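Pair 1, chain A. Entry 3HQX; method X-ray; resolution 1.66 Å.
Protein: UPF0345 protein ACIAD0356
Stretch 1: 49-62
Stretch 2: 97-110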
# COMPACT_ATOMS: atom_id res chain seq x y z
N GLN A 49 14.46 -12.30 6.85
CA GLN A 49 15.46 -12.73 5.88
C GLN A 49 15.24 -11.86 4.65
O GLN A 49 14.13 -11.28 4.48
CB GLN A 49 15.31 -14.20 5.48
CG GLN A 49 15.34 -15.22 6.64
CD GLN A 49 16.67 -15.20 7.41
OE1 GLN A 49 17.76 -15.10 6.81
NE2 GLN A 49 16.58 -15.29 8.75
N PRO A 50 16.28 -11.73 3.80
CA PRO A 50 16.16 -10.91 2.60
C PRO A 50 15.09 -11.36 1.64
O PRO A 50 14.84 -12.60 1.48
CB PRO A 50 17.54 -11.00 1.94
CG PRO A 50 18.47 -11.43 3.03
CD PRO A 50 17.63 -12.32 3.92
N LEU A 51 14.44 -10.35 1.04
CA LEU A 51 13.45 -10.57 0.02
C LEU A 51 14.06 -10.42 -1.38
O LEU A 51 14.70 -9.41 -1.67
CB LEU A 51 12.29 -9.59 0.21
CG LEU A 51 11.72 -9.54 1.62
CD1 LEU A 51 10.57 -8.51 1.52
CD2 LEU A 51 11.26 -10.97 2.12
N THR A 52 13.83 -11.40 -2.26
CA THR A 52 14.42 -11.37 -3.62
C THR A 52 13.41 -10.86 -4.63
O THR A 52 12.32 -11.42 -4.75
CB THR A 52 15.00 -12.76 -4.11
OG1 THR A 52 16.00 -13.26 -3.20
CG2 THR A 52 15.67 -12.62 -5.45
N PHE A 53 13.80 -9.83 -5.39
CA PHE A 53 13.07 -9.39 -6.56
C PHE A 53 13.89 -9.56 -7.79
O PHE A 53 15.13 -9.36 -7.74
CB PHE A 53 12.74 -7.92 -6.44
CG PHE A 53 11.83 -7.59 -5.30
CD1 PHE A 53 10.49 -7.63 -5.49
CD2 PHE A 53 12.34 -7.30 -4.04
CE1 PHE A 53 9.64 -7.32 -4.44
CE2 PHE A 53 11.52 -7.00 -3.03
CZ PHE A 53 10.18 -6.98 -3.22
N GLU A 54 13.22 -9.94 -8.89
CA GLU A 54 13.88 -10.21 -10.18
C GLU A 54 13.42 -9.23 -11.25
O GLU A 54 12.21 -8.88 -11.34
CB GLU A 54 13.68 -11.69 -10.60
CG GLU A 54 14.22 -12.64 -9.54
CD GLU A 54 14.16 -14.11 -9.93
OE1 GLU A 54 13.89 -14.37 -11.11
OE2 GLU A 54 14.37 -14.98 -9.03
N THR A 55 14.35 -8.73 -12.04
CA THR A 55 14.01 -7.71 -13.02
C THR A 55 14.05 -8.25 -14.43
O THR A 55 14.88 -9.07 -14.74
CB THR A 55 15.02 -6.55 -12.94
OG1 THR A 55 16.35 -7.06 -13.15
CG2 THR A 55 14.92 -5.90 -11.60
N HIS A 56 13.11 -7.81 -15.27
CA HIS A 56 13.21 -7.98 -16.72
C HIS A 56 13.82 -6.68 -17.25
O HIS A 56 14.99 -6.65 -17.57
CB HIS A 56 11.86 -8.32 -17.29
CG HIS A 56 11.38 -9.67 -16.87
ND1 HIS A 56 10.20 -10.22 -17.33
CD2 HIS A 56 11.95 -10.62 -16.08
CE1 HIS A 56 10.05 -11.43 -16.82
NE2 HIS A 56 11.08 -11.68 -16.03
N VAL A 57 13.08 -5.58 -17.25
CA VAL A 57 13.65 -4.31 -17.66
C VAL A 57 14.43 -3.69 -16.48
O VAL A 57 14.20 -4.04 -15.35
CB VAL A 57 12.57 -3.31 -18.19
CG1 VAL A 57 11.79 -3.93 -19.38
CG2 VAL A 57 11.62 -2.87 -17.09
N PRO A 58 15.40 -2.83 -16.75
CA PRO A 58 16.11 -2.18 -15.64
C PRO A 58 15.18 -1.37 -14.76
O PRO A 58 14.16 -0.88 -15.25
CB PRO A 58 17.04 -1.24 -16.37
CG PRO A 58 17.26 -1.86 -17.66
CD PRO A 58 15.99 -2.50 -18.06
N GLU A 59 15.58 -1.12 -13.50
CA GLU A 59 14.74 -0.48 -12.54
C GLU A 59 15.59 0.49 -11.71
O GLU A 59 16.73 0.21 -11.45
CB GLU A 59 14.11 -1.53 -11.59
CG GLU A 59 13.00 -2.31 -12.20
CD GLU A 59 12.43 -3.37 -11.25
OE1 GLU A 59 12.88 -3.46 -10.08
OE2 GLU A 59 11.58 -4.14 -11.71
N ARG A 60 15.01 1.61 -11.29
CA ARG A 60 15.59 2.39 -10.20
C ARG A 60 14.66 2.34 -8.99
O ARG A 60 13.50 2.66 -9.10
CB ARG A 60 15.86 3.85 -10.59
CG ARG A 60 16.37 4.69 -9.48
CD ARG A 60 16.78 6.09 -9.94
NE ARG A 60 15.67 6.94 -10.43
CZ ARG A 60 15.02 7.88 -9.72
NH1 ARG A 60 15.25 8.05 -8.43
NH2 ARG A 60 14.09 8.64 -10.31
N MSE A 61 15.21 1.92 -7.85
CA MSE A 61 14.48 1.89 -6.59
C MSE A 61 14.85 3.13 -5.79
O MSE A 61 16.03 3.37 -5.51
CB MSE A 61 14.88 0.65 -5.80
CG MSE A 61 14.24 -0.61 -6.29
SE MSE A 61 12.38 -0.78 -5.81
CE MSE A 61 12.71 -1.14 -3.87
N GLU A 62 13.86 3.96 -5.51
CA GLU A 62 14.05 5.19 -4.78
C GLU A 62 13.45 4.99 -3.40
O GLU A 62 12.27 4.64 -3.29
CB GLU A 62 13.31 6.34 -5.50
CG GLU A 62 13.35 7.67 -4.74
CD GLU A 62 12.53 8.77 -5.36
OE1 GLU A 62 11.88 8.56 -6.42
OE2 GLU A 62 12.55 9.89 -4.78
N ILE A 97 16.68 -7.59 -0.60
CA ILE A 97 16.48 -6.43 0.21
C ILE A 97 16.01 -6.83 1.61
O ILE A 97 15.19 -7.76 1.78
CB ILE A 97 15.52 -5.44 -0.48
CG1 ILE A 97 15.38 -4.11 0.31
CG2 ILE A 97 14.13 -6.07 -0.69
CD1 ILE A 97 14.84 -2.92 -0.55
N GLU A 98 16.55 -6.15 2.61
CA GLU A 98 16.13 -6.34 4.01
C GLU A 98 15.88 -4.97 4.65
O GLU A 98 16.51 -3.98 4.30
CB GLU A 98 17.13 -7.21 4.81
CG GLU A 98 18.53 -7.01 4.43
CD GLU A 98 19.50 -7.98 5.11
OE1 GLU A 98 19.39 -9.20 4.93
OE2 GLU A 98 20.37 -7.50 5.82
N THR A 99 14.96 -4.96 5.61
CA THR A 99 14.70 -3.77 6.36
C THR A 99 14.20 -4.11 7.76
O THR A 99 13.61 -5.18 7.94
CB THR A 99 13.64 -2.86 5.63
OG1 THR A 99 13.52 -1.65 6.37
CG2 THR A 99 12.27 -3.58 5.48
N ASP A 100 14.48 -3.25 8.72
CA ASP A 100 14.03 -3.46 10.14
C ASP A 100 12.83 -2.57 10.52
O ASP A 100 12.30 -2.64 11.65
CB ASP A 100 15.18 -3.17 11.12
CG ASP A 100 16.36 -4.11 10.93
OD1 ASP A 100 16.15 -5.28 10.51
OD2 ASP A 100 17.50 -3.69 11.25
N GLU A 101 12.45 -1.69 9.60
CA GLU A 101 11.35 -0.74 9.80
C GLU A 101 10.52 -0.68 8.52
O GLU A 101 10.89 -1.25 7.50
CB GLU A 101 11.86 0.68 10.13
CG GLU A 101 12.75 0.81 11.42
CD GLU A 101 11.99 0.68 12.68
OE1 GLU A 101 10.78 0.99 12.69
OE2 GLU A 101 12.63 0.32 13.70
N VAL A 102 9.37 -0.06 8.61
CA VAL A 102 8.61 0.22 7.38
C VAL A 102 9.50 0.95 6.38
O VAL A 102 10.18 1.92 6.73
CB VAL A 102 7.33 1.02 7.66
CG1 VAL A 102 6.64 1.46 6.36
CG2 VAL A 102 6.37 0.15 8.53
N LEU A 103 9.48 0.45 5.15
CA LEU A 103 10.24 1.02 4.06
C LEU A 103 9.30 1.43 2.94
O LEU A 103 8.60 0.57 2.37
CB LEU A 103 11.24 -0.01 3.49
CG LEU A 103 12.22 0.49 2.45
CD1 LEU A 103 13.35 1.34 3.13
CD2 LEU A 103 12.74 -0.62 1.53
N ASP A 104 9.24 2.73 2.65
CA ASP A 104 8.44 3.20 1.51
C ASP A 104 9.38 3.41 0.35
O ASP A 104 10.46 3.96 0.50
CB ASP A 104 7.77 4.55 1.81
CG ASP A 104 6.69 4.43 2.90
OD1 ASP A 104 5.51 4.28 2.53
OD2 ASP A 104 7.04 4.53 4.10
N TYR A 105 8.94 2.99 -0.83
CA TYR A 105 9.75 3.13 -2.03
C TYR A 105 8.91 3.47 -3.27
O TYR A 105 7.68 3.28 -3.30
CB TYR A 105 10.59 1.86 -2.29
CG TYR A 105 9.74 0.69 -2.70
CD1 TYR A 105 9.41 0.48 -4.03
CD2 TYR A 105 9.24 -0.20 -1.76
CE1 TYR A 105 8.57 -0.54 -4.42
CE2 TYR A 105 8.41 -1.25 -2.15
CZ TYR A 105 8.08 -1.40 -3.47
OH TYR A 105 7.26 -2.46 -3.78
N VAL A 106 9.62 4.02 -4.27
CA VAL A 106 9.08 4.11 -5.64
C VAL A 106 10.03 3.32 -6.54
O VAL A 106 11.27 3.50 -6.51
CB VAL A 106 9.01 5.55 -6.09
CG1 VAL A 106 8.57 5.61 -7.57
CG2 VAL A 106 7.97 6.34 -5.25
N CYS A 107 9.45 2.44 -7.35
CA CYS A 107 10.17 1.72 -8.36
C CYS A 107 9.90 2.41 -9.69
O CYS A 107 8.77 2.45 -10.17
CB CYS A 107 9.76 0.26 -8.38
SG CYS A 107 10.75 -0.73 -9.49
N HIS A 108 11.00 2.89 -10.28
CA HIS A 108 10.98 3.56 -11.56
C HIS A 108 11.39 2.57 -12.64
O HIS A 108 12.46 1.98 -12.58
CB HIS A 108 11.98 4.71 -11.55
CG HIS A 108 11.68 5.79 -10.58
ND1 HIS A 108 12.14 5.79 -9.28
CD2 HIS A 108 10.93 6.91 -10.71
CE1 HIS A 108 11.69 6.87 -8.67
NE2 HIS A 108 10.97 7.57 -9.51
N LEU A 109 10.55 2.40 -13.65
CA LEU A 109 10.90 1.57 -14.81
C LEU A 109 11.93 2.27 -15.71
O LEU A 109 11.78 3.43 -16.08
CB LEU A 109 9.67 1.16 -15.60
CG LEU A 109 8.83 -0.02 -15.09
CD1 LEU A 109 7.88 -0.46 -16.21
CD2 LEU A 109 9.66 -1.22 -14.66
N GLU A 110 13.02 1.63 -16.09
CA GLU A 110 14.10 2.32 -16.83
C GLU A 110 14.47 1.69 -18.17
O GLU A 110 13.69 1.01 -18.80
CB GLU A 110 15.37 2.40 -16.00
CG GLU A 110 15.28 3.17 -14.70
CD GLU A 110 15.11 4.65 -14.88
OE1 GLU A 110 15.31 5.15 -15.99
OE2 GLU A 110 14.80 5.31 -13.89

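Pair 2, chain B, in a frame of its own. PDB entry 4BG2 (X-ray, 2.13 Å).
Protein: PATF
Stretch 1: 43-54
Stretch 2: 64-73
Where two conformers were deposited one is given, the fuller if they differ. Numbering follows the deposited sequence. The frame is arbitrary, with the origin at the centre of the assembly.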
# COMPACT_ATOMS: atom_id res chain seq x y z
N GLU B 43 0.21 -19.08 -3.39
CA GLU B 43 1.49 -19.56 -3.88
C GLU B 43 2.69 -18.92 -3.21
O GLU B 43 3.81 -19.36 -3.42
CB GLU B 43 1.60 -19.34 -5.39
CG GLU B 43 0.55 -20.07 -6.20
CD GLU B 43 0.83 -19.99 -7.70
OE1 GLU B 43 1.16 -18.89 -8.20
OE2 GLU B 43 0.72 -21.03 -8.38
N ILE B 44 2.49 -17.88 -2.40
CA ILE B 44 3.61 -17.24 -1.72
C ILE B 44 4.09 -18.12 -0.59
O ILE B 44 3.28 -18.55 0.26
CB ILE B 44 3.26 -15.83 -1.21
CG1 ILE B 44 2.82 -14.96 -2.37
CG2 ILE B 44 4.48 -15.18 -0.55
CD1 ILE B 44 2.15 -13.68 -1.94
N GLU B 45 5.39 -18.42 -0.58
CA GLU B 45 5.98 -19.26 0.46
C GLU B 45 6.38 -18.46 1.69
O GLU B 45 6.71 -17.27 1.61
CB GLU B 45 7.18 -20.06 -0.08
CG GLU B 45 6.81 -21.25 -0.98
CD GLU B 45 5.83 -22.23 -0.32
OE1 GLU B 45 5.93 -22.45 0.91
OE2 GLU B 45 4.95 -22.77 -1.04
N GLY B 46 6.36 -19.13 2.85
CA GLY B 46 6.71 -18.50 4.11
C GLY B 46 5.52 -17.80 4.74
O GLY B 46 4.39 -18.10 4.44
N SER B 47 5.80 -16.84 5.61
CA SER B 47 4.76 -16.14 6.33
C SER B 47 4.51 -14.81 5.63
O SER B 47 5.45 -14.10 5.29
CB SER B 47 5.21 -15.90 7.77
OG SER B 47 4.20 -15.26 8.52
N CYS B 48 3.23 -14.49 5.43
CA CYS B 48 2.81 -13.27 4.78
C CYS B 48 2.02 -12.35 5.70
O CYS B 48 1.39 -12.79 6.66
CB CYS B 48 1.93 -13.60 3.59
SG CYS B 48 2.84 -14.29 2.18
N SER B 49 2.06 -11.06 5.38
CA SER B 49 1.12 -10.11 5.93
C SER B 49 0.10 -9.74 4.86
O SER B 49 0.44 -9.64 3.67
CB SER B 49 1.85 -8.87 6.47
OG SER B 49 1.90 -7.86 5.50
N VAL B 50 -1.15 -9.60 5.25
CA VAL B 50 -2.20 -9.18 4.35
C VAL B 50 -2.68 -7.83 4.81
O VAL B 50 -3.13 -7.69 5.96
CB VAL B 50 -3.39 -10.15 4.34
CG1 VAL B 50 -4.48 -9.64 3.41
CG2 VAL B 50 -2.95 -11.56 3.96
N GLU B 51 -2.53 -6.83 3.96
CA GLU B 51 -2.96 -5.47 4.29
C GLU B 51 -4.19 -5.16 3.49
O GLU B 51 -4.10 -4.91 2.28
CB GLU B 51 -1.87 -4.42 3.97
CG GLU B 51 -2.18 -3.04 4.58
CD GLU B 51 -1.01 -2.05 4.51
OE1 GLU B 51 -0.21 -2.14 3.56
OE2 GLU B 51 -0.90 -1.14 5.38
N SER B 52 -5.34 -5.23 4.14
CA SER B 52 -6.61 -4.93 3.50
C SER B 52 -6.94 -3.44 3.72
O SER B 52 -6.50 -2.84 4.69
CB SER B 52 -7.73 -5.80 4.10
OG SER B 52 -7.41 -7.18 4.09
N SER B 53 -7.77 -2.87 2.87
CA SER B 53 -8.20 -1.49 3.09
C SER B 53 -9.57 -1.20 2.48
O SER B 53 -10.12 -1.99 1.68
CB SER B 53 -7.15 -0.54 2.55
OG SER B 53 -7.00 -0.68 1.15
N CYS B 54 -10.12 -0.07 2.89
CA CYS B 54 -11.34 0.47 2.34
C CYS B 54 -11.10 1.90 1.95
O CYS B 54 -10.64 2.71 2.77
CB CYS B 54 -12.47 0.41 3.34
SG CYS B 54 -12.91 -1.27 3.82
N GLY B 64 -12.58 -3.87 -1.86
CA GLY B 64 -11.82 -4.98 -2.45
C GLY B 64 -10.38 -4.58 -2.74
O GLY B 64 -9.96 -4.55 -3.90
N ARG B 65 -9.62 -4.30 -1.67
CA ARG B 65 -8.27 -3.78 -1.75
C ARG B 65 -7.34 -4.53 -0.80
O ARG B 65 -7.56 -4.52 0.44
CB ARG B 65 -8.24 -2.29 -1.40
CG ARG B 65 -9.10 -1.42 -2.29
CD ARG B 65 -9.44 -0.11 -1.62
NE ARG B 65 -8.23 0.57 -1.17
CZ ARG B 65 -7.49 1.36 -1.93
NH1 ARG B 65 -7.83 1.63 -3.19
NH2 ARG B 65 -6.38 1.88 -1.43
N TYR B 66 -6.32 -5.17 -1.36
CA TYR B 66 -5.35 -5.95 -0.60
C TYR B 66 -3.94 -5.77 -1.11
O TYR B 66 -3.70 -5.74 -2.34
CB TYR B 66 -5.66 -7.43 -0.75
CG TYR B 66 -7.08 -7.79 -0.46
CD1 TYR B 66 -7.50 -7.99 0.85
CD2 TYR B 66 -8.01 -7.97 -1.48
CE1 TYR B 66 -8.80 -8.32 1.14
CE2 TYR B 66 -9.32 -8.33 -1.20
CZ TYR B 66 -9.70 -8.50 0.12
OH TYR B 66 -11.00 -8.85 0.45
N GLU B 67 -3.00 -5.71 -0.18
CA GLU B 67 -1.58 -5.86 -0.47
C GLU B 67 -1.08 -7.03 0.38
O GLU B 67 -1.28 -7.05 1.58
CB GLU B 67 -0.75 -4.63 -0.09
CG GLU B 67 -1.02 -3.34 -0.80
CD GLU B 67 -1.04 -3.48 -2.30
OE1 GLU B 67 -0.15 -4.21 -2.97
OE2 GLU B 67 -1.98 -2.81 -2.72
N VAL B 68 -0.41 -7.99 -0.27
CA VAL B 68 0.15 -9.14 0.39
C VAL B 68 1.65 -9.24 0.12
O VAL B 68 2.12 -9.06 -1.03
CB VAL B 68 -0.55 -10.41 -0.09
CG1 VAL B 68 0.04 -11.64 0.60
CG2 VAL B 68 -2.04 -10.32 0.18
N CYS B 69 2.41 -9.53 1.15
CA CYS B 69 3.82 -9.87 0.93
C CYS B 69 4.38 -10.73 2.04
O CYS B 69 3.85 -10.78 3.15
CB CYS B 69 4.67 -8.60 0.80
SG CYS B 69 4.80 -7.61 2.32
N ASN B 70 5.49 -11.38 1.71
CA ASN B 70 6.25 -12.12 2.67
C ASN B 70 6.82 -11.15 3.70
O ASN B 70 7.31 -10.09 3.35
CB ASN B 70 7.35 -12.93 1.97
CG ASN B 70 8.18 -13.72 2.94
OD1 ASN B 70 8.96 -13.16 3.71
ND2 ASN B 70 8.00 -15.04 2.93
N ASN B 71 6.71 -11.52 4.96
CA ASN B 71 7.09 -10.63 6.05
C ASN B 71 8.28 -11.20 6.81
O ASN B 71 8.56 -10.73 7.89
CB ASN B 71 5.88 -10.36 6.97
CG ASN B 71 5.33 -11.61 7.65
OD1 ASN B 71 6.03 -12.62 7.82
ND2 ASN B 71 4.09 -11.54 8.07
N GLN B 72 8.96 -12.19 6.23
CA GLN B 72 10.15 -12.80 6.82
C GLN B 72 11.42 -12.47 6.02
O GLN B 72 11.84 -13.26 5.17
CB GLN B 72 10.03 -14.32 6.83
CG GLN B 72 8.93 -14.92 7.67
CD GLN B 72 8.79 -16.39 7.38
OE1 GLN B 72 8.63 -16.79 6.23
NE2 GLN B 72 8.87 -17.21 8.42
N GLY B 73 12.02 -11.32 6.28
CA GLY B 73 13.25 -10.93 5.61
C GLY B 73 13.15 -10.64 4.12
O GLY B 73 12.13 -10.19 3.62

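The sharpest difference lies at one matched position, Arg A60 in pair 1 and Ser B49 in pair 2. In pair 1 the guanidinium of Arg A60 lies flat on the ring of His A108. The planes meet at 12° and the centres are 3.8 Å apart. Arg A60 also makes a long salt bridge to Glu A110, NE to OE2, 3.9 Å. In pair 2 Ser B49 carries only a short hydroxyl side chain and makes no such stack. Its OG stays 4.3 Å from SG of Cys B69 and is hydrogen-bonded elsewhere in the structure.

The shared geometry is a pair of antiparallel strands. Their axes approach to 4.6 Å in both pairs, at 162° in pair 1 and 167° in pair 2. Fourteen central residues superpose with an RMSD of 1.0 Å. Backbone hydrogen bonds set the same register. N of Glu A62 donates to O of Val A106 at 2.8 Å, and N of Val A106 returns a bond to O of Glu A62 at 2.9 Å. The matched residues repeat this: N of Glu B51 to O of Glu B67, 2.7 Å, and N of Glu B67 to O of Glu B51, 2.8 Å. Glu A62 and Glu B51 keep the same residue type, and their side-chain centres fall 0.5 Å apart.

Met A61 matches Val B50, and Cys A107 matches Val B68. Met A61 is a selenomethionine. Its long side chain bends with all three chi angles in m, which brings CE over one face of the Tyr A105 ring, 4.0 Å from the centroid. Its SE lies 3.8 Å from CB of Cys A107. Pair 2 fills this place with two branched side chains, CG2 of Val B50 to CG2 of Val B68, 4.1 Å. Tyr B66 matches Tyr A105, but the rotamers differ, m against p. The side-chain centres are therefore 4.3 Å apart. Ser B52 OG sits at the edge of the Tyr B66 ring, 3.3 Å from CD1.

Pro A58 matches Ser B47, and Glu A110 matches Asn B71. Both pairs join these positions by the same backbone bond, 2.9 Å from N of Glu A110 to O of Pro A58 and 2.9 Å from N of Asn B71 to O of Ser B47. One residue earlier, the solutions part. Val A57 packs CG2 against CD2 of Leu A109 at 3.5 Å. The matched Gly B46 has no side chain; a CB there would clash with OE1 of Gln B72 and ND2 of Asn B70. ND2 of Asn B70, the match of Leu A109, donates to O of Glu B45 at 2.9 Å.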